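Local coordinates for hypothetical protein AQ_1354 (Aquifex aeolicus, PDB 1OZ9) that probably acts as a zinc-dependent, single-strand-specific endoribonuclease that trims the 3' end of 16S rRNA and takes part in ribosome quality control, at residues 48-53 with 91-96. Residues are numbered along the deposited sequence; the frame is centred on the assembly and turned at random.
Sequences TDDQEI and QDTAER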
# COMPACT_ATOMS: atom_id res chain seq x y z
N THR A 48 4.22 -2.02 -10.05
CA THR A 48 4.11 -2.61 -11.37
C THR A 48 3.39 -1.68 -12.33
O THR A 48 3.39 -0.46 -12.12
CB THR A 48 3.47 -4.03 -11.25
OG1 THR A 48 3.45 -4.67 -12.52
CG2 THR A 48 2.00 -3.97 -10.80
N ASP A 49 2.82 -2.24 -13.39
CA ASP A 49 2.16 -1.43 -14.43
C ASP A 49 0.66 -1.69 -14.53
O ASP A 49 0.13 -2.56 -13.84
CB ASP A 49 2.79 -1.67 -15.81
CG ASP A 49 2.64 -3.11 -16.29
OD1 ASP A 49 1.96 -3.94 -15.65
OD2 ASP A 49 3.19 -3.52 -17.34
N ASP A 50 -0.02 -0.95 -15.40
CA ASP A 50 -1.47 -1.09 -15.53
C ASP A 50 -1.91 -2.46 -16.01
O ASP A 50 -2.95 -2.98 -15.57
CB ASP A 50 -2.03 -0.00 -16.47
CG ASP A 50 -2.46 1.23 -15.71
OD1 ASP A 50 -2.28 1.26 -14.47
OD2 ASP A 50 -2.99 2.23 -16.26
N GLN A 51 -1.12 -3.07 -16.90
CA GLN A 51 -1.50 -4.38 -17.41
C GLN A 51 -1.47 -5.44 -16.30
O GLN A 51 -2.38 -6.26 -16.19
CB GLN A 51 -0.67 -4.76 -18.66
CG GLN A 51 -1.24 -4.10 -19.93
CD GLN A 51 -0.39 -4.25 -21.20
OE1 GLN A 51 0.21 -5.31 -21.45
NE2 GLN A 51 -0.38 -3.20 -22.02
N GLU A 52 -0.45 -5.42 -15.47
CA GLU A 52 -0.40 -6.43 -14.42
C GLU A 52 -1.46 -6.19 -13.36
O GLU A 52 -2.12 -7.14 -12.91
CB GLU A 52 0.98 -6.51 -13.79
CG GLU A 52 0.99 -7.48 -12.63
CD GLU A 52 2.36 -8.02 -12.31
OE1 GLU A 52 3.37 -7.33 -12.62
OE2 GLU A 52 2.41 -9.15 -11.76
N ILE A 53 -1.65 -4.94 -12.96
CA ILE A 53 -2.65 -4.70 -11.93
C ILE A 53 -4.05 -5.03 -12.46
O ILE A 53 -4.91 -5.49 -11.72
CB ILE A 53 -2.53 -3.29 -11.33
CG1 ILE A 53 -2.95 -3.32 -9.85
CG2 ILE A 53 -3.32 -2.25 -12.15
CD1 ILE A 53 -2.41 -2.19 -9.03
N GLN A 91 2.42 2.02 -11.08
CA GLN A 91 3.06 3.29 -11.37
C GLN A 91 2.30 4.07 -12.43
O GLN A 91 2.23 5.29 -12.37
CB GLN A 91 4.52 3.07 -11.83
CG GLN A 91 5.22 4.37 -12.11
CD GLN A 91 6.64 4.14 -12.61
OE1 GLN A 91 6.93 4.24 -13.82
NE2 GLN A 91 7.52 3.83 -11.70
N ASP A 92 1.77 3.38 -13.44
CA ASP A 92 1.05 4.03 -14.53
C ASP A 92 -0.13 4.83 -13.99
O ASP A 92 -0.36 5.98 -14.38
CB ASP A 92 0.47 3.01 -15.49
CG ASP A 92 1.53 2.28 -16.29
OD1 ASP A 92 2.69 2.78 -16.40
OD2 ASP A 92 1.26 1.19 -16.84
N THR A 93 -0.92 4.20 -13.14
CA THR A 93 -2.09 4.88 -12.60
C THR A 93 -1.67 5.93 -11.61
O THR A 93 -2.24 7.00 -11.61
CB THR A 93 -3.07 3.87 -11.98
OG1 THR A 93 -3.69 3.14 -13.04
CG2 THR A 93 -4.25 4.60 -11.30
N ALA A 94 -0.67 5.62 -10.78
CA ALA A 94 -0.16 6.58 -9.81
C ALA A 94 0.28 7.88 -10.52
O ALA A 94 0.02 8.98 -10.03
CB ALA A 94 1.03 5.96 -9.03
N GLU A 95 0.94 7.75 -11.67
CA GLU A 95 1.40 8.95 -12.39
C GLU A 95 0.22 9.82 -12.83
O GLU A 95 0.29 11.05 -12.71
CB GLU A 95 2.27 8.60 -13.60
CG GLU A 95 3.69 8.15 -13.26
CD GLU A 95 4.48 7.82 -14.53
OE1 GLU A 95 4.01 6.96 -15.30
OE2 GLU A 95 5.55 8.46 -14.76
N ARG A 96 -0.84 9.19 -13.32
CA ARG A 96 -2.01 9.93 -13.79
C ARG A 96 -2.70 10.63 -12.64
O ARG A 96 -3.17 11.75 -12.79
CB ARG A 96 -3.02 9.03 -14.51
CG ARG A 96 -2.60 8.55 -15.89
CD ARG A 96 -3.65 7.69 -16.60
NE ARG A 96 -3.00 6.58 -17.29
CZ ARG A 96 -3.09 5.30 -16.91
NH1 ARG A 96 -3.84 4.96 -15.87
NH2 ARG A 96 -2.45 4.37 -17.60
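Where the neighbouring parallel strands 41-48 and 81-90 run out, each gives way to a helix, and Asp50 and Asp92 bring the first turns of those two helices together. The strand pairing is carried one step further by Gln91 N, which donates to Thr48 O at 2.9 Å. Next along, Asp50 N points almost straight at Asp92 OD2 (2.9 Å, 170° at the hydrogen), meeting it from above the carboxylate plane. Asp49 turns the other way: with CG between its own N and carbonyl carbon (chi1 63°), OD1 accepts from Glu52 N at 2.8 Å and caps helix 50-61. The Asp50 carboxylate lies over Asp92 CB, nearly perpendicular to the Asp92 carboxylate, and splits its work between its oxygens. OD1 takes the hydroxyl proton of Thr93 OG1 at 2.8 Å on its syn side and also bonds Ser90 OG; OD2 meets Arg96 tip to tip, accepting from NH2 at 2.6 Å and NH1 at 2.9 Å, in the guanidinium plane. An alanine in place of Asp50 would probably leave Arg96 without this salt-bridge mate and free to swing, and Thr93 OG1 without its acceptor. Asp50 OD1 and Asp92 OD2 are 4.3 Å apart, a like-charge pair whose repulsion is probably offset by Arg96 on one carboxylate and the N-H of Asp50 on the other.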